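Local coordinates for protein chitinase (Thermococcus chitonophagus, PDB 5XSW) that probably hydrolyses chitin as an endochitinase, cutting beta-1,4 links between N-acetylglucosamine units within the polysaccharide through its cleft-bearing helical domain, at residues N149-Y154 with V298-E303; A210-W215 with V375-N380; F250-G255 with F334-G339. All blocks are in the same frame, centred on the assembly; numbering follows the deposited sequence.

Contact 1: N149-Y154 with V298-E303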
loop_
_atom_site.group_PDB
_atom_site.type_symbol
_atom_site.label_atom_id
_atom_site.label_comp_id
_atom_site.label_asym_id
_atom_site.label_seq_id
_atom_site.Cartn_x
_atom_site.Cartn_y
_atom_site.Cartn_z
ATOM N N ASN A 149 -21.831 -20.484 6.237
ATOM C CA ASN A 149 -21.332 -19.094 6.251
ATOM C C ASN A 149 -20.065 -18.943 5.363
ATOM O O ASN A 149 -19.219 -19.858 5.310
ATOM C CB ASN A 149 -20.994 -18.647 7.679
ATOM C CG ASN A 149 -22.247 -18.513 8.565
ATOM O OD1 ASN A 149 -22.889 -17.467 8.606
ATOM N ND2 ASN A 149 -22.526 -19.539 9.313
ATOM N N GLY A 150 -19.926 -17.809 4.701
ATOM C CA GLY A 150 -18.730 -17.625 3.887
ATOM C C GLY A 150 -17.780 -16.781 4.700
ATOM O O GLY A 150 -17.372 -17.178 5.785
ATOM N N PHE A 151 -17.459 -15.600 4.192
ATOM C CA PHE A 151 -16.514 -14.689 4.817
ATOM C C PHE A 151 -17.035 -14.164 6.201
ATOM O O PHE A 151 -16.331 -14.200 7.200
ATOM C CB PHE A 151 -16.274 -13.489 3.840
ATOM C CG PHE A 151 -15.613 -12.308 4.473
ATOM C CD1 PHE A 151 -14.434 -12.483 5.202
ATOM C CD2 PHE A 151 -16.100 -11.030 4.271
ATOM C CE1 PHE A 151 -13.773 -11.396 5.755
ATOM C CE2 PHE A 151 -15.443 -9.934 4.874
ATOM C CZ PHE A 151 -14.280 -10.138 5.604
ATOM N N ILE A 152 -18.270 -13.665 6.234
ATOM C CA ILE A 152 -18.860 -13.081 7.483
ATOM C C ILE A 152 -19.779 -14.115 8.131
ATOM O O ILE A 152 -20.555 -14.746 7.425
ATOM C CB ILE A 152 -19.663 -11.752 7.200
ATOM C CG1 ILE A 152 -18.706 -10.649 6.662
ATOM C CG2 ILE A 152 -20.429 -11.238 8.471
ATOM C CD1 ILE A 152 -17.738 -10.138 7.753
ATOM N N MET A 153 -19.712 -14.249 9.460
ATOM C CA MET A 153 -20.445 -15.293 10.145
ATOM C C MET A 153 -21.843 -14.726 10.512
ATOM O O MET A 153 -22.075 -14.379 11.664
ATOM C CB MET A 153 -19.706 -15.760 11.414
ATOM C CG MET A 153 -20.379 -17.102 11.992
ATOM S SD MET A 153 -19.853 -18.559 11.075
ATOM C CE MET A 153 -18.360 -19.048 11.922
ATOM N N TYR A 154 -22.714 -14.549 9.519
ATOM C CA TYR A 154 -24.068 -14.017 9.811
ATOM C C TYR A 154 -24.853 -15.002 10.681
ATOM O O TYR A 154 -25.632 -14.590 11.490
ATOM C CB TYR A 154 -24.848 -13.765 8.521
ATOM C CG TYR A 154 -24.224 -12.716 7.609
ATOM C CD1 TYR A 154 -24.362 -11.392 7.895
ATOM C CD2 TYR A 154 -23.515 -13.098 6.445
ATOM C CE1 TYR A 154 -23.760 -10.388 7.019
ATOM C CE2 TYR A 154 -22.924 -12.114 5.551
ATOM C CZ TYR A 154 -23.059 -10.787 5.856
ATOM O OH TYR A 154 -22.524 -9.804 5.036
ATOM N N VAL A 298 -8.324 -7.838 8.893
ATOM C CA VAL A 298 -8.476 -6.410 8.683
ATOM C C VAL A 298 -8.392 -6.057 7.205
ATOM O O VAL A 298 -9.129 -5.193 6.745
ATOM C CB VAL A 298 -7.418 -5.605 9.501
ATOM C CG1 VAL A 298 -7.428 -4.081 9.170
ATOM C CG2 VAL A 298 -7.701 -5.847 11.056
ATOM N N SER A 299 -7.512 -6.730 6.460
ATOM C CA SER A 299 -7.435 -6.476 5.024
ATOM C C SER A 299 -8.752 -6.801 4.300
ATOM O O SER A 299 -9.199 -6.067 3.410
ATOM C CB SER A 299 -6.291 -7.320 4.404
ATOM O OG SER A 299 -6.055 -6.885 3.065
ATOM N N LEU A 300 -9.334 -7.939 4.641
ATOM C CA LEU A 300 -10.625 -8.344 4.110
ATOM C C LEU A 300 -11.726 -7.386 4.548
ATOM O O LEU A 300 -12.584 -7.003 3.772
ATOM C CB LEU A 300 -10.946 -9.761 4.554
ATOM C CG LEU A 300 -10.035 -10.825 3.957
ATOM C CD1 LEU A 300 -10.017 -12.073 4.816
ATOM C CD2 LEU A 300 -10.471 -11.139 2.545
ATOM N N THR A 301 -11.650 -6.974 5.800
ATOM C CA THR A 301 -12.610 -6.058 6.373
ATOM C C THR A 301 -12.567 -4.747 5.609
ATOM O O THR A 301 -13.589 -4.151 5.344
ATOM C CB THR A 301 -12.323 -5.814 7.860
ATOM O OG1 THR A 301 -12.594 -7.008 8.589
ATOM C CG2 THR A 301 -13.173 -4.683 8.399
ATOM N N MET A 302 -11.369 -4.333 5.226
ATOM C CA MET A 302 -11.190 -3.093 4.507
ATOM C C MET A 302 -11.960 -3.132 3.192
ATOM O O MET A 302 -12.581 -2.160 2.826
ATOM C CB MET A 302 -9.710 -2.843 4.230
ATOM C CG MET A 302 -9.432 -1.666 3.313
ATOM S SD MET A 302 -9.502 -2.077 1.561
ATOM C CE MET A 302 -7.928 -2.895 1.342
ATOM N N GLU A 303 -11.931 -4.258 2.497
ATOM C CA GLU A 303 -12.648 -4.346 1.239
ATOM C C GLU A 303 -14.143 -4.147 1.466
ATOM O O GLU A 303 -14.782 -3.376 0.771
ATOM C CB GLU A 303 -12.436 -5.712 0.600
ATOM C CG GLU A 303 -10.997 -6.108 0.346
ATOM C CD GLU A 303 -10.885 -7.534 -0.139
ATOM O OE1 GLU A 303 -11.758 -7.955 -0.905
ATOM O OE2 GLU A 303 -9.946 -8.232 0.256
#

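Contact 2: A210-W215 with V375-N380. With NAG (2-acetamido-2-deoxy-beta-D-glucopyranose), chain C; NDG (2-acetamido-2-deoxy-alpha-D-glucopyranose), chain B.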
loop_
_atom_site.group_PDB
_atom_site.type_symbol
_atom_site.label_atom_id
_atom_site.label_comp_id
_atom_site.label_asym_id
_atom_site.label_seq_id
_atom_site.Cartn_x
_atom_site.Cartn_y
_atom_site.Cartn_z
ATOM N N ALA A 210 -5.664 -19.172 3.684
ATOM C CA ALA A 210 -4.234 -19.476 3.879
ATOM C C ALA A 210 -3.835 -20.730 3.088
ATOM O O ALA A 210 -2.678 -20.857 2.639
ATOM C CB ALA A 210 -3.905 -19.667 5.381
ATOM N N ALA A 211 -4.755 -21.699 2.970
ATOM C CA ALA A 211 -4.419 -22.940 2.287
ATOM C C ALA A 211 -4.127 -22.651 0.775
ATOM O O ALA A 211 -3.134 -23.133 0.180
ATOM C CB ALA A 211 -5.569 -23.955 2.451
ATOM N N LYS A 212 -5.004 -21.850 0.171
ATOM C CA LYS A 212 -4.845 -21.452 -1.243
ATOM C C LYS A 212 -3.577 -20.614 -1.412
ATOM O O LYS A 212 -2.769 -20.872 -2.339
ATOM C CB LYS A 212 -6.093 -20.673 -1.727
ATOM C CG LYS A 212 -5.911 -20.047 -3.130
ATOM C CD LYS A 212 -5.616 -21.153 -4.175
ATOM C CE LYS A 212 -4.761 -20.603 -5.308
ATOM N NZ LYS A 212 -4.320 -21.603 -6.296
ATOM N N GLU A 213 -3.386 -19.629 -0.547
ATOM C CA GLU A 213 -2.277 -18.658 -0.725
ATOM C C GLU A 213 -0.906 -19.272 -0.549
ATOM O O GLU A 213 0.034 -18.901 -1.274
ATOM C CB GLU A 213 -2.398 -17.500 0.263
ATOM C CG GLU A 213 -3.589 -16.557 -0.108
ATOM C CD GLU A 213 -3.355 -15.749 -1.371
ATOM O OE1 GLU A 213 -4.311 -15.007 -1.727
ATOM O OE2 GLU A 213 -2.214 -15.784 -1.945
ATOM N N ASN A 214 -0.754 -20.161 0.447
ATOM C CA ASN A 214 0.591 -20.717 0.711
ATOM C C ASN A 214 0.557 -21.982 1.539
ATOM O O ASN A 214 1.449 -22.210 2.355
ATOM C CB ASN A 214 1.434 -19.617 1.417
ATOM C CG ASN A 214 2.947 -19.925 1.514
ATOM O OD1 ASN A 214 3.492 -20.770 0.801
ATOM N ND2 ASN A 214 3.627 -19.209 2.443
ATOM N N TRP A 215 -0.481 -22.783 1.350
ATOM C CA TRP A 215 -0.568 -24.072 2.046
ATOM C C TRP A 215 -0.412 -23.855 3.559
ATOM O O TRP A 215 0.142 -24.696 4.237
ATOM C CB TRP A 215 0.543 -25.039 1.538
ATOM C CG TRP A 215 0.251 -25.727 0.245
ATOM C CD1 TRP A 215 0.680 -25.324 -1.035
ATOM C CD2 TRP A 215 -0.576 -26.893 0.036
ATOM N NE1 TRP A 215 0.245 -26.239 -1.963
ATOM C CE2 TRP A 215 -0.542 -27.190 -1.352
ATOM C CE3 TRP A 215 -1.306 -27.738 0.892
ATOM C CZ2 TRP A 215 -1.204 -28.302 -1.908
ATOM C CZ3 TRP A 215 -1.963 -28.861 0.332
ATOM C CH2 TRP A 215 -1.943 -29.102 -1.067
ATOM N N VAL A 375 -10.772 -17.990 -6.367
ATOM C CA VAL A 375 -12.141 -17.862 -5.831
ATOM C C VAL A 375 -12.851 -19.244 -5.670
ATOM O O VAL A 375 -13.300 -19.568 -4.570
ATOM C CB VAL A 375 -13.018 -16.883 -6.690
ATOM C CG1 VAL A 375 -14.536 -16.940 -6.273
ATOM C CG2 VAL A 375 -12.500 -15.472 -6.478
ATOM N N PRO A 376 -12.924 -20.061 -6.732
ATOM C CA PRO A 376 -13.583 -21.357 -6.505
ATOM C C PRO A 376 -12.857 -22.232 -5.450
ATOM O O PRO A 376 -13.502 -22.982 -4.741
ATOM C CB PRO A 376 -13.521 -22.053 -7.891
ATOM C CG PRO A 376 -12.375 -21.344 -8.646
ATOM C CD PRO A 376 -12.503 -19.890 -8.151
ATOM N N THR A 377 -11.543 -22.177 -5.378
ATOM C CA THR A 377 -10.837 -22.960 -4.348
ATOM C C THR A 377 -11.240 -22.521 -2.938
ATOM O O THR A 377 -11.576 -23.352 -2.095
ATOM C CB THR A 377 -9.294 -22.824 -4.493
ATOM O OG1 THR A 377 -8.893 -23.271 -5.802
ATOM C CG2 THR A 377 -8.520 -23.663 -3.422
ATOM N N VAL A 378 -11.175 -21.217 -2.678
ATOM C CA VAL A 378 -11.366 -20.715 -1.321
ATOM C C VAL A 378 -12.837 -20.954 -0.920
ATOM O O VAL A 378 -13.166 -21.354 0.204
ATOM C CB VAL A 378 -10.993 -19.211 -1.241
ATOM C CG1 VAL A 378 -11.471 -18.602 0.076
ATOM C CG2 VAL A 378 -9.394 -19.057 -1.341
ATOM N N ILE A 379 -13.729 -20.739 -1.878
ATOM C CA ILE A 379 -15.156 -20.916 -1.580
ATOM C C ILE A 379 -15.493 -22.378 -1.340
ATOM O O ILE A 379 -16.183 -22.706 -0.358
ATOM C CB ILE A 379 -15.998 -20.303 -2.740
ATOM C CG1 ILE A 379 -16.375 -18.867 -2.365
ATOM C CG2 ILE A 379 -17.101 -21.169 -3.113
ATOM C CD1 ILE A 379 -15.263 -17.934 -2.452
ATOM N N ASN A 380 -14.968 -23.263 -2.184
ATOM C CA ASN A 380 -15.174 -24.708 -1.993
ATOM C C ASN A 380 -14.624 -25.204 -0.653
ATOM O O ASN A 380 -15.273 -25.981 0.058
ATOM C CB ASN A 380 -14.529 -25.488 -3.143
ATOM C CG ASN A 380 -15.327 -25.301 -4.460
ATOM O OD1 ASN A 380 -16.569 -25.148 -4.459
ATOM N ND2 ASN A 380 -14.614 -25.249 -5.569
HETATM C C1 NAG C . -0.044 -18.831 -4.694
HETATM C C2 NAG C . 0.922 -17.771 -4.323
HETATM C C3 NAG C . 0.208 -16.491 -3.917
HETATM C C4 NAG C . -0.793 -16.038 -4.937
HETATM C C5 NAG C . -1.730 -17.145 -5.202
HETATM C C6 NAG C . -2.683 -16.712 -6.283
HETATM C C7 NAG C . 3.172 -18.242 -3.260
HETATM C C8 NAG C . 3.972 -18.742 -2.028
HETATM N N2 NAG C . 1.765 -18.263 -3.213
HETATM O O3 NAG C . 1.130 -15.409 -3.667
HETATM O O4 NAG C . -1.626 -14.987 -4.403
HETATM O O5 NAG C . -1.018 -18.339 -5.684
HETATM O O6 NAG C . -3.434 -17.896 -6.524
HETATM O O7 NAG C . 3.705 -17.798 -4.283
HETATM C C1 NDG B . 0.276 -23.743 -6.805
HETATM C C2 NDG B . -0.832 -22.768 -7.184
HETATM C C3 NDG B . -0.505 -21.356 -6.824
HETATM C C4 NDG B . -0.014 -21.163 -5.401
HETATM C C5 NDG B . 1.130 -22.137 -5.099
HETATM C C6 NDG B . 1.451 -22.196 -3.613
HETATM C C7 NDG B . -2.275 -23.362 -9.138
HETATM C C8 NDG B . -2.533 -23.421 -10.687
HETATM O O5 NDG B . 0.757 -23.499 -5.415
HETATM O O3 NDG B . -1.716 -20.584 -7.022
HETATM O O4 NDG B . 0.653 -19.905 -5.297
HETATM O O6 NDG B . 2.623 -22.992 -3.389
HETATM O O7 NDG B . -3.127 -23.677 -8.329
HETATM N N2 NDG B . -1.034 -22.874 -8.624
HETATM O O1 NDG B . 1.368 -23.539 -7.595
HETATM O O HOH W 1 -6.161 -24.204 -6.163
#

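Contact 3: F250-G255 with F334-G339. With NAG (2-acetamido-2-deoxy-beta-D-glucopyranose), chain C; NAG (2-acetamido-2-deoxy-beta-D-glucopyranose), chain D; GOL (glycerol), chain I; PO4 (phosphate ion), chain M.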
loop_
_atom_site.group_PDB
_atom_site.type_symbol
_atom_site.label_atom_id
_atom_site.label_comp_id
_atom_site.label_asym_id
_atom_site.label_seq_id
_atom_site.Cartn_x
_atom_site.Cartn_y
_atom_site.Cartn_z
ATOM N N PHE A 250 -0.852 -15.998 4.524
ATOM C CA PHE A 250 -1.959 -15.270 3.807
ATOM C C PHE A 250 -1.498 -14.479 2.594
ATOM O O PHE A 250 -2.322 -13.923 1.867
ATOM C CB PHE A 250 -2.614 -14.296 4.803
ATOM C CG PHE A 250 -3.310 -15.038 5.932
ATOM C CD1 PHE A 250 -4.520 -15.715 5.664
ATOM C CD2 PHE A 250 -2.693 -15.142 7.191
ATOM C CE1 PHE A 250 -5.185 -16.433 6.698
ATOM C CE2 PHE A 250 -3.329 -15.875 8.267
ATOM C CZ PHE A 250 -4.579 -16.490 8.011
ATOM N N GLN A 251 -0.166 -14.369 2.427
ATOM C CA GLN A 251 0.447 -13.642 1.261
ATOM C C GLN A 251 -0.034 -12.229 1.199
ATOM O O GLN A 251 -0.444 -11.723 0.155
ATOM C CB GLN A 251 0.173 -14.384 -0.063
ATOM C CG GLN A 251 0.831 -15.815 -0.025
ATOM C CD GLN A 251 2.370 -15.712 -0.314
ATOM O OE1 GLN A 251 2.748 -15.466 -1.466
ATOM N NE2 GLN A 251 3.222 -15.820 0.722
ATOM N N VAL A 252 -0.016 -11.579 2.347
ATOM C CA VAL A 252 -0.305 -10.156 2.401
ATOM C C VAL A 252 1.008 -9.400 1.999
ATOM O O VAL A 252 2.005 -9.540 2.695
ATOM C CB VAL A 252 -0.724 -9.689 3.822
ATOM C CG1 VAL A 252 -0.867 -8.129 3.831
ATOM C CG2 VAL A 252 -2.072 -10.382 4.268
ATOM N N GLU A 253 0.960 -8.582 0.951
ATOM C CA GLU A 253 2.145 -7.799 0.511
ATOM C C GLU A 253 2.340 -6.505 1.252
ATOM O O GLU A 253 1.399 -5.983 1.881
ATOM C CB GLU A 253 2.019 -7.514 -1.002
ATOM C CG GLU A 253 2.048 -8.819 -1.767
ATOM C CD GLU A 253 2.075 -8.625 -3.287
ATOM O OE1 GLU A 253 2.667 -7.626 -3.742
ATOM O OE2 GLU A 253 1.491 -9.456 -4.012
ATOM N N SER A 254 3.543 -5.928 1.166
ATOM C CA SER A 254 3.755 -4.731 1.926
ATOM C C SER A 254 2.916 -3.524 1.485
ATOM O O SER A 254 2.625 -2.700 2.336
ATOM C CB SER A 254 5.257 -4.337 1.968
ATOM O OG SER A 254 5.700 -3.889 0.723
ATOM N N GLY A 255 2.544 -3.382 0.209
ATOM C CA GLY A 255 1.750 -2.218 -0.199
ATOM C C GLY A 255 0.362 -2.269 0.508
ATOM O O GLY A 255 -0.095 -1.292 1.107
ATOM N N PHE A 334 -12.265 -12.394 -4.382
ATOM C CA PHE A 334 -11.689 -11.868 -5.628
ATOM C C PHE A 334 -10.879 -10.573 -5.395
ATOM O O PHE A 334 -9.784 -10.413 -5.918
ATOM C CB PHE A 334 -12.821 -11.648 -6.675
ATOM C CG PHE A 334 -12.339 -11.043 -7.981
ATOM C CD1 PHE A 334 -11.615 -11.816 -8.895
ATOM C CD2 PHE A 334 -12.589 -9.727 -8.252
ATOM C CE1 PHE A 334 -11.180 -11.255 -10.105
ATOM C CE2 PHE A 334 -12.201 -9.155 -9.456
ATOM C CZ PHE A 334 -11.481 -9.914 -10.389
ATOM N N GLY A 335 -11.423 -9.657 -4.603
ATOM C CA GLY A 335 -10.810 -8.385 -4.273
ATOM C C GLY A 335 -9.509 -8.616 -3.475
ATOM O O GLY A 335 -8.564 -7.803 -3.490
ATOM N N TYR A 336 -9.485 -9.693 -2.715
ATOM C CA TYR A 336 -8.285 -9.988 -1.889
ATOM C C TYR A 336 -7.153 -10.368 -2.798
ATOM O O TYR A 336 -6.009 -9.898 -2.630
ATOM C CB TYR A 336 -8.540 -11.131 -0.920
ATOM C CG TYR A 336 -7.322 -11.381 -0.005
ATOM C CD1 TYR A 336 -7.172 -10.677 1.174
ATOM C CD2 TYR A 336 -6.384 -12.340 -0.343
ATOM C CE1 TYR A 336 -6.088 -10.914 2.041
ATOM C CE2 TYR A 336 -5.277 -12.592 0.485
ATOM C CZ TYR A 336 -5.136 -11.866 1.657
ATOM O OH TYR A 336 -4.059 -12.119 2.478
ATOM N N ASN A 337 -7.474 -11.193 -3.779
ATOM C CA ASN A 337 -6.436 -11.661 -4.723
ATOM C C ASN A 337 -6.119 -10.638 -5.854
ATOM O O ASN A 337 -4.950 -10.427 -6.188
ATOM C CB ASN A 337 -6.879 -12.971 -5.341
ATOM C CG ASN A 337 -5.879 -13.519 -6.382
ATOM O OD1 ASN A 337 -6.255 -13.749 -7.518
ATOM N ND2 ASN A 337 -4.596 -13.718 -5.978
ATOM N N ARG A 338 -7.130 -9.968 -6.398
ATOM C CA ARG A 338 -6.900 -9.086 -7.568
ATOM C C ARG A 338 -6.989 -7.599 -7.237
ATOM O O ARG A 338 -6.692 -6.772 -8.075
ATOM C CB ARG A 338 -7.893 -9.434 -8.675
ATOM C CG ARG A 338 -7.745 -10.823 -9.289
ATOM C CD ARG A 338 -6.388 -11.193 -9.917
ATOM N NE ARG A 338 -5.814 -10.152 -10.766
ATOM C CZ ARG A 338 -6.127 -9.919 -12.036
ATOM N NH1 ARG A 338 -7.040 -10.658 -12.654
ATOM N NH2 ARG A 338 -5.483 -8.954 -12.700
ATOM N N GLY A 339 -7.401 -7.256 -6.016
ATOM C CA GLY A 339 -7.398 -5.890 -5.517
ATOM C C GLY A 339 -8.787 -5.222 -5.622
ATOM O O GLY A 339 -9.658 -5.662 -6.385
HETATM C C1 NAG C . -0.044 -18.831 -4.694
HETATM C C2 NAG C . 0.922 -17.771 -4.323
HETATM C C3 NAG C . 0.208 -16.491 -3.917
HETATM C C4 NAG C . -0.793 -16.038 -4.937
HETATM C C5 NAG C . -1.730 -17.145 -5.202
HETATM C C6 NAG C . -2.683 -16.712 -6.283
HETATM C C7 NAG C . 3.172 -18.242 -3.260
HETATM C C8 NAG C . 3.972 -18.742 -2.028
HETATM N N2 NAG C . 1.765 -18.263 -3.213
HETATM O O3 NAG C . 1.130 -15.409 -3.667
HETATM O O4 NAG C . -1.626 -14.987 -4.403
HETATM O O5 NAG C . -1.018 -18.339 -5.684
HETATM O O6 NAG C . -3.434 -17.896 -6.524
HETATM O O7 NAG C . 3.705 -17.798 -4.283
HETATM C C1 NAG D . -2.855 -8.988 -16.950
HETATM C C2 NAG D . -3.661 -8.276 -15.883
HETATM C C3 NAG D . -2.742 -7.680 -14.861
HETATM C C4 NAG D . -1.796 -8.669 -14.285
HETATM C C5 NAG D . -1.013 -9.310 -15.370
HETATM C C6 NAG D . -0.100 -10.408 -14.751
HETATM C C7 NAG D . -5.788 -7.060 -16.368
HETATM C C8 NAG D . -6.529 -5.908 -17.078
HETATM N N2 NAG D . -4.385 -7.214 -16.553
HETATM O O3 NAG D . -3.486 -7.044 -13.815
HETATM O O4 NAG D . -0.804 -7.964 -13.451
HETATM O O5 NAG D . -1.924 -9.954 -16.325
HETATM O O6 NAG D . 0.537 -11.000 -15.857
HETATM O O7 NAG D . -6.361 -7.793 -15.578
HETATM C C1 GOL I . -2.511 -10.502 -4.112
HETATM O O1 GOL I . -2.804 -9.366 -3.339
HETATM C C2 GOL I . -1.937 -11.465 -3.115
HETATM O O2 GOL I . -0.941 -10.818 -2.319
HETATM C C3 GOL I . -3.029 -12.226 -2.379
HETATM O O3 GOL I . -3.810 -13.053 -3.244
HETATM P P PO4 M . 4.838 -3.902 -2.764
HETATM O O1 PO4 M . 4.404 -4.814 -1.661
HETATM O O2 PO4 M . 5.703 -4.706 -3.691
HETATM O O3 PO4 M . 5.720 -2.780 -2.285
HETATM O O4 PO4 M . 3.608 -3.444 -3.440
#

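Contact 1: N149-Y154 with V298-E303
Phe151 meets Leu300 through two ring atoms: CE1 and CZ of the phenylalanine each lie 3.5 Å from Leu300 CB, so the ring presses against the root of the leucine side chain on the long helix 288-311. The side chains run antiparallel alongside one another, and Leu300 CD1 reaches back to Phe151 CE1 at 3.9 Å. Beyond the leucine, Phe151 CZ lies 4.1 Å from Thr301 N, close to the helix backbone. Thr301 suits this helical surface because its hydroxyl is bonded to Ala297 O one turn earlier. The reach depends on the first torsion of Phe151, which sends CG anti to the backbone N (chi1 165°) and out of its loop. Within that loop Ile152 CD1 rests over one face of the phenyl ring, near its perimeter, 3.7 Å from the plane. Farther out, Phe205 makes an edge-to-face contact with Phe151, while Ile332 touches both Phe151 and Leu300. The loop backbone is held as well: Phe151 N bonds to Thr329 OG1 and Gly150 O to Asn202 ND2. Gly150 turns through phi/psi of -100°/-118°, a conformation seldom taken by residues with a beta carbon. With no hydrogen bond across it, the contact joins loop to helix by shape and hydrophobic burial, while polar bonds to neighbouring elements fix the loop.

Contact 2: A210-W215 with V375-N380
At the sugar-binding cleft, the end of helix 203-214 meets helix 374-386 where Lys212 crosses Thr377 and Val378, each at about a right angle. The methylene chain of the lysine supplies the apolar contact: Lys212 CB lies 3.7 Å from Val378 CG2, and Lys212 CD lies 3.9 Å from Thr377 CG2. A bend at chi2 (60°) carries the chain past the methyls of these two beta-branched residues, which line one side of it, toward the bound sugar. A long residue that is greasy along its stem and charged at its tip is well matched to this route. Lys212 NZ donates to NDG O3 at 2.9 Å, and Gly372 O and Asn174 OD1 also bond to it, so the buried ammonium is well supplied with acceptors. A water links the two helices, accepting from Lys212 NZ and donating to Thr377 OG1, which is bonded to Gly373 O. The helix end thus forms part of the glycan pocket, and Glu213 grips the next sugar twice. NAG O4 of chain C donates to Glu213 OE2 at 2.7 Å, and N2 of that NAG donates to Glu213 O at 2.7 Å, with an N-H...O angle of 157°. The other carboxylate oxygen, Glu213 OE1, is bonded to His374 NE2. Trp215, where the chain leaves helical geometry with positive phi, presents the edge of its indole to NDG O6, 3.8 Å from Trp215 CD1.

Contact 3: F250-G255 with F334-G339
The backbones stand apart where Tyr336 reaches over to Phe250 and Val252, with 9.1 Å between the CA atoms of Val252 and Tyr336, and a long aromatic side chain bridges the gap. Tyr336 CG lies anti to the backbone N (chi1 -177°), which carries the phenol out from helix 327-338. Its OH donates to Phe250 O at 2.6 Å, a short bond with a C=O...O angle of 129°, arriving from above the carbonyl plane, 42° out of it. The carbonyl oxygen lies at the edge of the phenol ring. Val252 CG2 packs against Tyr336 OH at 3.2 Å. Gln251 and Asn337, which follow Phe250 and Tyr336, belong to the glycan pocket. Gln251 OE1 accepts from O3 of the chain C NAG at 2.7 Å, while its NE2 is bonded to Gly248 O, which fixes how the amide is turned. Asn337 OD1 is bonded to Phe371 N, steadying the amide, and its ND2 donates nearly straight to O3 of a glycerol, probably from crystallisation. Arg338 NH2 donates to O7 of the chain D NAG, which Glu213, Gln251 and Phe371 of the second subunit bind, so each subunit lends an arginine to the other's sugar. Leu300 of helix 288-311 meets Tyr336 on its CD1 side, Glu213 of helix 203-214 on its CE2 side and Glu303 at its backbone; Phe250 touches Ala210, Ser292 and Ala296 of these two helices.

Overall arrangement
The three contacts lie 13 to 15 Å apart, centre to centre, within the chain's helical part. Their segments run in the order 149-154, 210-215, 250-255, 298-303, 334-339 and 375-380: contact 1 interleaves with both others, and contact 3 is nested inside the loop closed by contact 2. Contact 1, nearest the chain's centre, forms interior packing; Glu303 and Leu300 of helix 288-311 connect it to Tyr336 of contact 3. Contacts 2 and 3 touch through Glu213 with Gln251 and Tyr336, and both reach the chain C NAG. These two converge on one glycan cleft, the buried part of helix 288-311 around Leu300 lies behind Tyr336, and Arg338 reaches the neighbouring subunit's glycan.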